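Local coordinates for protein ethyl acetate hydrolase (Pseudomonas veronii, PDB 5EFZ) that hydrolyses ethyl acetate to ethanol and acetate, as an alpha/beta-hydrolase esterase that takes part in the breakdown of short-chain methyl ketones, at residues Q77-E82 / L335-T340; F119-I124 / M269-Q274; V168-A173 / E354-P359. All blocks are in the same frame, centred on the assembly; numbering follows the deposited sequence.

Contact 1 (Q77-E82 / L335-T340)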
loop_
_atom_site.group_PDB
_atom_site.type_symbol
_atom_site.label_atom_id
_atom_site.label_comp_id
_atom_site.label_asym_id
_atom_site.label_seq_id
_atom_site.Cartn_x
_atom_site.Cartn_y
_atom_site.Cartn_z
ATOM N N GLN A 77 -26.936 -6.956 -1.970
ATOM C CA GLN A 77 -26.454 -8.314 -2.098
ATOM C C GLN A 77 -25.619 -8.778 -0.894
ATOM O O GLN A 77 -25.690 -9.938 -0.513
ATOM C CB GLN A 77 -25.619 -8.455 -3.383
ATOM C CG GLN A 77 -26.477 -8.431 -4.641
ATOM C CD GLN A 77 -25.659 -8.520 -5.911
ATOM O OE1 GLN A 77 -24.505 -8.067 -5.963
ATOM N NE2 GLN A 77 -26.247 -9.103 -6.947
ATOM N N ILE A 78 -24.822 -7.883 -0.329
ATOM C CA ILE A 78 -23.855 -8.303 0.699
ATOM C C ILE A 78 -24.449 -8.223 2.109
ATOM O O ILE A 78 -24.166 -9.077 2.958
ATOM C CB ILE A 78 -22.572 -7.452 0.602
ATOM C CG1 ILE A 78 -21.944 -7.624 -0.789
ATOM C CG2 ILE A 78 -21.553 -7.825 1.707
ATOM C CD1 ILE A 78 -20.963 -6.531 -1.137
ATOM N N TYR A 79 -25.313 -7.239 2.347
ATOM C CA TYR A 79 -25.688 -6.880 3.728
ATOM C C TYR A 79 -27.164 -7.009 4.107
ATOM O O TYR A 79 -27.489 -7.170 5.294
ATOM C CB TYR A 79 -25.246 -5.439 4.008
ATOM C CG TYR A 79 -23.747 -5.281 3.918
ATOM C CD1 TYR A 79 -22.937 -5.754 4.914
ATOM C CD2 TYR A 79 -23.155 -4.634 2.826
ATOM C CE1 TYR A 79 -21.546 -5.652 4.840
ATOM C CE2 TYR A 79 -21.763 -4.499 2.743
ATOM C CZ TYR A 79 -20.967 -5.011 3.751
ATOM O OH TYR A 79 -19.590 -4.906 3.673
ATOM N N ILE A 80 -28.062 -6.950 3.133
ATOM C CA ILE A 80 -29.494 -6.884 3.463
ATOM C C ILE A 80 -30.196 -8.226 3.314
ATOM O O ILE A 80 -30.006 -8.918 2.315
ATOM C CB ILE A 80 -30.201 -5.820 2.583
ATOM C CG1 ILE A 80 -29.586 -4.446 2.846
ATOM C CG2 ILE A 80 -31.739 -5.857 2.820
ATOM C CD1 ILE A 80 -30.115 -3.329 1.896
ATOM N N GLY A 81 -30.997 -8.617 4.317
ATOM C CA GLY A 81 -31.748 -9.851 4.201
ATOM C C GLY A 81 -32.407 -10.285 5.500
ATOM O O GLY A 81 -32.042 -9.840 6.597
ATOM N N GLU A 82 -33.371 -11.179 5.394
ATOM C CA GLU A 82 -34.111 -11.563 6.585
ATOM C C GLU A 82 -33.258 -12.158 7.722
ATOM O O GLU A 82 -33.510 -11.879 8.887
ATOM C CB GLU A 82 -35.243 -12.511 6.205
ATOM C CG GLU A 82 -36.418 -11.717 5.659
ATOM C CD GLU A 82 -37.721 -12.484 5.610
ATOM O OE1 GLU A 82 -37.747 -13.695 5.939
ATOM O OE2 GLU A 82 -38.729 -11.850 5.242
ATOM N N LEU A 335 -11.215 -4.399 1.283
ATOM C CA LEU A 335 -12.213 -4.931 0.349
ATOM C C LEU A 335 -12.938 -6.155 0.907
ATOM O O LEU A 335 -13.768 -6.756 0.213
ATOM C CB LEU A 335 -11.573 -5.259 -1.006
ATOM C CG LEU A 335 -11.164 -3.986 -1.751
ATOM C CD1 LEU A 335 -10.422 -4.319 -3.056
ATOM C CD2 LEU A 335 -12.395 -3.090 -2.005
ATOM N N GLY A 336 -12.693 -6.480 2.179
ATOM C CA GLY A 336 -13.621 -7.323 2.932
ATOM C C GLY A 336 -15.012 -6.688 2.930
ATOM O O GLY A 336 -15.996 -7.364 3.194
ATOM N N LEU A 337 -15.118 -5.402 2.582
ATOM C CA LEU A 337 -16.437 -4.784 2.428
ATOM C C LEU A 337 -17.249 -5.462 1.325
ATOM O O LEU A 337 -18.474 -5.398 1.330
ATOM C CB LEU A 337 -16.319 -3.285 2.118
ATOM C CG LEU A 337 -15.877 -2.372 3.268
ATOM C CD1 LEU A 337 -15.550 -0.978 2.718
ATOM C CD2 LEU A 337 -16.965 -2.297 4.356
ATOM N N PHE A 338 -16.559 -6.091 0.371
ATOM C CA PHE A 338 -17.209 -6.737 -0.759
ATOM C C PHE A 338 -17.880 -8.073 -0.370
ATOM O O PHE A 338 -18.479 -8.748 -1.213
ATOM C CB PHE A 338 -16.197 -6.975 -1.876
ATOM C CG PHE A 338 -15.894 -5.736 -2.693
ATOM C CD1 PHE A 338 -16.403 -4.484 -2.316
ATOM C CD2 PHE A 338 -15.122 -5.828 -3.847
ATOM C CE1 PHE A 338 -16.136 -3.329 -3.075
ATOM C CE2 PHE A 338 -14.874 -4.689 -4.632
ATOM C CZ PHE A 338 -15.370 -3.446 -4.247
ATOM N N GLY A 339 -17.799 -8.438 0.892
ATOM C CA GLY A 339 -18.470 -9.647 1.347
ATOM C C GLY A 339 -17.726 -10.952 1.100
ATOM O O GLY A 339 -18.337 -12.016 1.072
ATOM N N THR A 340 -16.408 -10.882 0.934
ATOM C CA THR A 340 -15.586 -12.067 0.745
ATOM C C THR A 340 -15.384 -12.919 2.007
ATOM O O THR A 340 -15.074 -14.117 1.921
ATOM C CB THR A 340 -14.178 -11.657 0.233
ATOM O OG1 THR A 340 -13.687 -10.584 1.052
ATOM C CG2 THR A 340 -14.292 -11.151 -1.216
#

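Contact 2 (F119-I124 / M269-Q274). With EDO (1,2-ethanediol), chain L.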
loop_
_atom_site.group_PDB
_atom_site.type_symbol
_atom_site.label_atom_id
_atom_site.label_comp_id
_atom_site.label_asym_id
_atom_site.label_seq_id
_atom_site.Cartn_x
_atom_site.Cartn_y
_atom_site.Cartn_z
ATOM N N PHE A 119 -18.745 17.816 -15.445
ATOM C CA PHE A 119 -19.477 17.533 -14.191
ATOM C C PHE A 119 -18.814 18.225 -13.006
ATOM O O PHE A 119 -17.591 18.370 -12.957
ATOM C CB PHE A 119 -19.579 16.032 -13.920
ATOM C CG PHE A 119 -20.714 15.666 -12.961
ATOM C CD1 PHE A 119 -22.045 15.810 -13.362
ATOM C CD2 PHE A 119 -20.440 15.201 -11.670
ATOM C CE1 PHE A 119 -23.118 15.485 -12.505
ATOM C CE2 PHE A 119 -21.511 14.846 -10.784
ATOM C CZ PHE A 119 -22.849 14.999 -11.203
ATOM N N ALA A 120 -19.629 18.684 -12.070
ATOM C CA ALA A 120 -19.133 19.519 -10.974
ATOM C C ALA A 120 -18.356 18.715 -9.938
ATOM O O ALA A 120 -18.474 17.492 -9.864
ATOM C CB ALA A 120 -20.304 20.250 -10.289
ATOM N N ASN A 121 -17.543 19.413 -9.148
ATOM C CA ASN A 121 -16.879 18.786 -8.017
ATOM C C ASN A 121 -17.906 18.644 -6.901
ATOM O O ASN A 121 -18.408 19.641 -6.406
ATOM C CB ASN A 121 -15.677 19.624 -7.571
ATOM C CG ASN A 121 -14.543 19.565 -8.566
ATOM O OD1 ASN A 121 -14.335 18.541 -9.219
ATOM N ND2 ASN A 121 -13.804 20.653 -8.683
ATOM N N VAL A 122 -18.240 17.400 -6.555
ATOM C CA VAL A 122 -19.250 17.126 -5.542
ATOM C C VAL A 122 -18.567 16.677 -4.237
ATOM O O VAL A 122 -17.599 15.903 -4.260
ATOM C CB VAL A 122 -20.227 16.051 -6.034
ATOM C CG1 VAL A 122 -21.300 15.745 -4.985
ATOM C CG2 VAL A 122 -20.890 16.504 -7.348
ATOM N N ARG A 123 -19.050 17.190 -3.111
ATOM C CA ARG A 123 -18.489 16.845 -1.811
ATOM C C ARG A 123 -19.419 15.891 -1.042
ATOM O O ARG A 123 -20.621 15.793 -1.345
ATOM C CB ARG A 123 -18.230 18.116 -0.962
ATOM C CG ARG A 123 -17.041 18.987 -1.447
ATOM C CD ARG A 123 -16.862 20.222 -0.536
ATOM N NE ARG A 123 -15.679 21.009 -0.935
ATOM C CZ ARG A 123 -14.435 20.792 -0.503
ATOM N NH1 ARG A 123 -14.170 19.807 0.342
ATOM N NH2 ARG A 123 -13.448 21.580 -0.927
ATOM N N ILE A 124 -18.851 15.209 -0.047
ATOM C CA ILE A 124 -19.640 14.349 0.846
ATOM C C ILE A 124 -20.846 15.120 1.395
ATOM O O ILE A 124 -21.965 14.585 1.445
ATOM C CB ILE A 124 -18.782 13.828 2.005
ATOM C CG1 ILE A 124 -17.670 12.888 1.485
ATOM C CG2 ILE A 124 -19.655 13.117 3.063
ATOM C CD1 ILE A 124 -18.160 11.548 0.933
ATOM N N MET A 269 -16.070 10.408 -7.845
ATOM C CA MET A 269 -16.138 9.791 -6.525
ATOM C C MET A 269 -14.790 9.885 -5.833
ATOM O O MET A 269 -14.727 10.118 -4.640
ATOM C CB MET A 269 -16.626 8.338 -6.649
ATOM C CG MET A 269 -18.158 8.262 -6.987
ATOM S SD MET A 269 -18.693 6.536 -7.219
ATOM C CE MET A 269 -18.038 6.182 -8.863
ATOM N N ALA A 270 -13.702 9.718 -6.589
ATOM C CA ALA A 270 -12.368 9.869 -6.033
ATOM C C ALA A 270 -12.103 11.288 -5.474
ATOM O O ALA A 270 -11.526 11.433 -4.380
ATOM C CB ALA A 270 -11.290 9.500 -7.118
ATOM N N TRP A 271 -12.487 12.326 -6.219
ATOM C CA TRP A 271 -12.283 13.713 -5.759
ATOM C C TRP A 271 -13.033 13.917 -4.442
ATOM O O TRP A 271 -12.556 14.565 -3.501
ATOM C CB TRP A 271 -12.793 14.722 -6.817
ATOM C CG TRP A 271 -12.469 16.185 -6.532
ATOM C CD1 TRP A 271 -11.411 16.917 -7.044
ATOM C CD2 TRP A 271 -13.228 17.087 -5.728
ATOM N NE1 TRP A 271 -11.473 18.214 -6.580
ATOM C CE2 TRP A 271 -12.580 18.340 -5.770
ATOM C CE3 TRP A 271 -14.405 16.956 -4.969
ATOM C CZ2 TRP A 271 -13.050 19.448 -5.071
ATOM C CZ3 TRP A 271 -14.872 18.060 -4.258
ATOM C CH2 TRP A 271 -14.203 19.291 -4.325
ATOM N N LYS A 272 -14.232 13.359 -4.406
ATOM C CA LYS A 272 -15.119 13.505 -3.259
ATOM C C LYS A 272 -14.490 12.807 -2.038
ATOM O O LYS A 272 -14.426 13.358 -0.935
ATOM C CB LYS A 272 -16.485 12.899 -3.575
ATOM C CG LYS A 272 -17.514 13.061 -2.454
ATOM C CD LYS A 272 -18.776 12.214 -2.731
ATOM C CE LYS A 272 -19.374 12.444 -4.125
ATOM N NZ LYS A 272 -20.676 11.662 -4.165
ATOM N N TRP A 273 -14.091 11.562 -2.265
ATOM C CA TRP A 273 -13.451 10.730 -1.245
ATOM C C TRP A 273 -12.241 11.455 -0.648
ATOM O O TRP A 273 -12.068 11.501 0.577
ATOM C CB TRP A 273 -13.065 9.387 -1.901
ATOM C CG TRP A 273 -12.130 8.435 -1.172
ATOM C CD1 TRP A 273 -11.761 8.423 0.156
ATOM C CD2 TRP A 273 -11.433 7.346 -1.796
ATOM N NE1 TRP A 273 -10.857 7.372 0.379
ATOM C CE2 TRP A 273 -10.655 6.705 -0.806
ATOM C CE3 TRP A 273 -11.389 6.866 -3.109
ATOM C CZ2 TRP A 273 -9.836 5.591 -1.096
ATOM C CZ3 TRP A 273 -10.568 5.764 -3.398
ATOM C CH2 TRP A 273 -9.812 5.144 -2.390
ATOM N N GLN A 274 -11.395 12.023 -1.506
ATOM C CA GLN A 274 -10.204 12.735 -1.027
ATOM C C GLN A 274 -10.488 13.833 -0.003
ATOM O O GLN A 274 -9.636 14.172 0.820
ATOM C CB GLN A 274 -9.483 13.395 -2.211
ATOM C CG GLN A 274 -8.673 12.428 -3.047
ATOM C CD GLN A 274 -7.909 13.146 -4.147
ATOM O OE1 GLN A 274 -8.484 13.965 -4.880
ATOM N NE2 GLN A 274 -6.598 12.863 -4.262
HETATM C C1 EDO L . -16.034 14.433 -14.240
HETATM O O1 EDO L . -15.100 13.853 -13.292
HETATM C C2 EDO L . -16.036 15.971 -14.283
HETATM O O2 EDO L . -15.469 16.643 -13.140
HETATM O O HOH W 1 -15.941 15.500 -0.127
#

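Contact 3 (V168-A173 / E354-P359)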
loop_
_atom_site.group_PDB
_atom_site.type_symbol
_atom_site.label_atom_id
_atom_site.label_comp_id
_atom_site.label_asym_id
_atom_site.label_seq_id
_atom_site.Cartn_x
_atom_site.Cartn_y
_atom_site.Cartn_z
ATOM N N VAL A 168 -30.047 11.650 13.479
ATOM C CA VAL A 168 -29.391 10.351 13.405
ATOM C C VAL A 168 -29.385 9.723 14.801
ATOM O O VAL A 168 -28.679 10.196 15.698
ATOM C CB VAL A 168 -27.945 10.498 12.833
ATOM C CG1 VAL A 168 -27.234 9.136 12.711
ATOM C CG2 VAL A 168 -27.987 11.240 11.464
ATOM N N LYS A 169 -30.193 8.681 14.998
ATOM C CA LYS A 169 -30.279 8.089 16.345
ATOM C C LYS A 169 -29.092 7.160 16.631
ATOM O O LYS A 169 -28.691 7.017 17.802
ATOM C CB LYS A 169 -31.600 7.331 16.530
ATOM C CG LYS A 169 -32.857 8.197 16.321
ATOM C CD LYS A 169 -32.764 9.471 17.177
ATOM C CE LYS A 169 -34.021 10.319 17.050
ATOM N NZ LYS A 169 -33.970 11.588 17.850
ATOM N N ARG A 170 -28.577 6.519 15.583
ATOM C CA ARG A 170 -27.470 5.549 15.703
ATOM C C ARG A 170 -26.647 5.665 14.452
ATOM O O ARG A 170 -27.213 5.895 13.401
ATOM C CB ARG A 170 -27.978 4.110 15.837
ATOM C CG ARG A 170 -28.897 3.880 17.034
ATOM C CD ARG A 170 -29.464 2.464 16.974
ATOM N NE ARG A 170 -30.444 2.261 18.044
ATOM C CZ ARG A 170 -31.722 2.627 17.971
ATOM N NH1 ARG A 170 -32.191 3.233 16.879
ATOM N NH2 ARG A 170 -32.526 2.408 19.010
ATOM N N ALA A 171 -25.328 5.482 14.566
ATOM C CA ALA A 171 -24.440 5.571 13.424
ATOM C C ALA A 171 -23.447 4.423 13.499
ATOM O O ALA A 171 -22.913 4.108 14.568
ATOM C CB ALA A 171 -23.708 6.935 13.392
ATOM N N ALA A 172 -23.226 3.778 12.367
ATOM C CA ALA A 172 -22.211 2.745 12.272
ATOM C C ALA A 172 -21.289 3.081 11.111
ATOM O O ALA A 172 -21.677 3.025 9.918
ATOM C CB ALA A 172 -22.840 1.346 12.104
ATOM N N ALA A 173 -20.054 3.426 11.464
ATOM C CA ALA A 173 -19.050 3.835 10.473
ATOM C C ALA A 173 -18.065 2.718 10.264
ATOM O O ALA A 173 -17.185 2.493 11.110
ATOM C CB ALA A 173 -18.332 5.098 10.909
ATOM N N GLU A 354 -26.682 -5.382 18.058
ATOM C CA GLU A 354 -26.520 -4.857 19.407
ATOM C C GLU A 354 -26.768 -3.357 19.381
ATOM O O GLU A 354 -27.442 -2.815 20.243
ATOM C CB GLU A 354 -25.127 -5.165 19.953
ATOM C CG GLU A 354 -24.899 -4.597 21.342
ATOM C CD GLU A 354 -23.600 -5.057 21.969
ATOM O OE1 GLU A 354 -22.951 -5.981 21.430
ATOM O OE2 GLU A 354 -23.229 -4.483 23.011
ATOM N N LEU A 355 -26.258 -2.696 18.347
ATOM C CA LEU A 355 -26.465 -1.253 18.182
ATOM C C LEU A 355 -27.933 -0.917 18.053
ATOM O O LEU A 355 -28.430 0.029 18.682
ATOM C CB LEU A 355 -25.701 -0.746 16.947
ATOM C CG LEU A 355 -25.804 0.754 16.655
ATOM C CD1 LEU A 355 -25.420 1.567 17.891
ATOM C CD2 LEU A 355 -24.821 1.071 15.493
ATOM N N LEU A 356 -28.645 -1.685 17.233
ATOM C CA LEU A 356 -30.073 -1.439 16.997
ATOM C C LEU A 356 -30.928 -1.737 18.220
ATOM O O LEU A 356 -32.112 -1.396 18.244
ATOM C CB LEU A 356 -30.570 -2.272 15.813
ATOM C CG LEU A 356 -30.075 -1.695 14.458
ATOM C CD1 LEU A 356 -30.128 -2.753 13.344
ATOM C CD2 LEU A 356 -30.983 -0.508 14.090
ATOM N N SER A 357 -30.350 -2.373 19.235
ATOM C CA SER A 357 -31.136 -2.677 20.428
ATOM C C SER A 357 -30.914 -1.646 21.543
ATOM O O SER A 357 -31.492 -1.761 22.637
ATOM C CB SER A 357 -30.817 -4.086 20.930
ATOM O OG SER A 357 -29.562 -4.083 21.591
ATOM N N SER A 358 -30.106 -0.619 21.274
ATOM C CA SER A 358 -29.901 0.428 22.272
ATOM C C SER A 358 -31.248 1.153 22.493
ATOM O O SER A 358 -31.970 1.443 21.541
ATOM C CB SER A 358 -28.796 1.404 21.834
ATOM O OG SER A 358 -29.251 2.222 20.752
ATOM N N PRO A 359 -31.595 1.427 23.756
ATOM C CA PRO A 359 -32.923 1.964 24.111
ATOM C C PRO A 359 -33.194 3.302 23.448
ATOM O O PRO A 359 -32.285 4.136 23.346
ATOM C CB PRO A 359 -32.853 2.118 25.636
ATOM C CG PRO A 359 -31.368 2.224 25.946
ATOM C CD PRO A 359 -30.692 1.330 24.921
#

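Contact 1 (Q77-E82 / L335-T340)
This is a small contact of side chains against backbone, made where the last turn of helix 72-79 meets the loop that leads from His334 into helix 342-356. Tyr79 and Ile78 do the reaching. The Tyr79 ring leaves its backbone with CG anti to the carbonyl carbon, which carries the hydroxyl to the Leu337 carbonyl. Tyr79 OH donates to Leu337 O at 2.6 Å, but the bond is weak for all its shortness. In the alpha/beta-hydrolase fold the catalytic histidine follows the final strand of the sheet, and His334, the inferred triad histidine, holds that place here. The Leu337 side chain comes within about 4 Å of those of His334 and Ser151, the inferred nucleophile, so Tyr79 touches the backbone of a residue that packs against the inferred triad.

Ile78 works one step further along the loop. Its CG2, anti to the backbone N, lies 3.6 Å from Gly339 CA and also covers a face of the Tyr79 ring, 3.4 Å above its centre. Its CD1 ends 3.3 Å from Phe338 O. Gly339 has a positive phi (82°), and a CB there would clash with Ile78 CG2 and press on the Phe338 carbonyl. The turn is drawn tight by Phe338 N donating to Leu335 O at 2.9 Å. Leu345 of helix 342-356 packs against both Ile78 and Tyr79.

Contact 2 (F119-I124 / M269-Q274)
The loop that leads into helix 124-139, with Arg123 as the N-cap residue, and the first residue of that helix rest here on one flank of helix 263-274. Trp271 and Lys272 carry the contact from that flank. Asn121 lies over the Trp271 face in a CH-pi contact, its CB 3.5 Å from the centroid of the six-membered ring and 9° off the normal. Its amide continues across the indole, the two planes only 7° apart and stacked. The ring edge is occupied too: Arg123 CG sits 3.7 Å from Trp271 CZ3, and Val122 O is 3.4 Å from Trp271 CE3. The guanidinium of Arg123 turns one face to Trp271 CH2, its plane 69° from the indole, while its NE pairs with Glu37 in a salt bridge.

Lys272 leaves with CG anti to the backbone N and bends at chi3. Its CE lies 3.9 Å from Val122 CG1, and its CG meets Ile124 CD1 at 3.8 Å. The buried ammonium is gripped by Asp127 in a salt bridge and by hydrogen bonds to Gln98 OE1 and Ile99 O. One water accepts from Ile124 N at 2.9 Å and donates to Lys272 O at 2.7 Å, bridging the two backbones. A 1,2-ethanediol, probably from the crystallisation liquor, donates from O2 to Phe119 O and is also hydrogen-bonded to Asn264 O and Thr268 OG1. Asp126 accepts from Arg123 N, one half of a capping box. Helix 263-274 is one of those between strands 170-174 and 296-300, a placement consistent with the lid insertion of alpha/beta hydrolases.

Contact 3 (V168-A173 / E354-P359)
The start of strand 170-174 passes the C-terminal end of helix 342-356 with its nearest CA pair, Arg170 and Leu355, 7.3 Å apart. Arg170 spans that gap with CG anti to the carbonyl carbon and the chain extended from CG to NE. Its guanidinium then grips Ser358 side-on, with two nitrogens to two different atoms. Arg170 NH2 donates to Ser358 O at 2.8 Å, nearly straight at 162°, with the carbonyl oxygen lying close to the guanidinium plane. Arg170 NE donates to Ser358 OG at 3.0 Å; this bond is more bent (142°), its acceptor tilted 26° out of the same plane. The remaining nitrogen, NH1, is hydrogen-bonded to Ala145 O, and Leu356 O lies over one face, so the group is fixed from several directions. An alanine here would lose both bonds to Ser358 and would probably loosen the tail beyond the helix from the strand.

In the alpha/beta-hydrolase fold helices cover both faces of the central sheet, and strand 170-174 is an inner strand of it. Ala171 and Ala173 face helix 152-163, while Arg170 and Ala172 point to the C-terminal helix. On that side Leu355, with CG anti to its backbone N, brings CD2 to 3.9 Å from Ala172 CB and 3.7 Å from Ala171 O. Its CG lies 4.1 Å from Arg170 CD, so the aliphatic part of the arginine runs along the leucine before the charged end arrives at the serine. The chain is turned off the helix by Ser358 N donating to Leu355 O at 3.2 Å, and Glu354 O accepts from both the backbone N and the OG of Ser357, the latter at 2.8 Å.

How the contacts relate
Helix 342-356 ties contact 1 to contact 3: it follows the loop 335-340, and its last turn with the tail beyond it forms segment 354-359; the centres of the two contacts are 19 Å apart. Contact 1 is the closest to the inferred catalytic triad, since Leu337 packs against it. In contact 2 the side chain of Ile124 stays about 9 Å from that of Ser151, and contact 3 lies away from the annotated sites. Contacts 1 and 2, whose centres are 25 Å apart, fall on opposite sides of the chain's centre, as do contacts 2 and 3, 28 Å apart. None touches another; the nearest atoms of contacts 1 and 3 are about 8 Å apart.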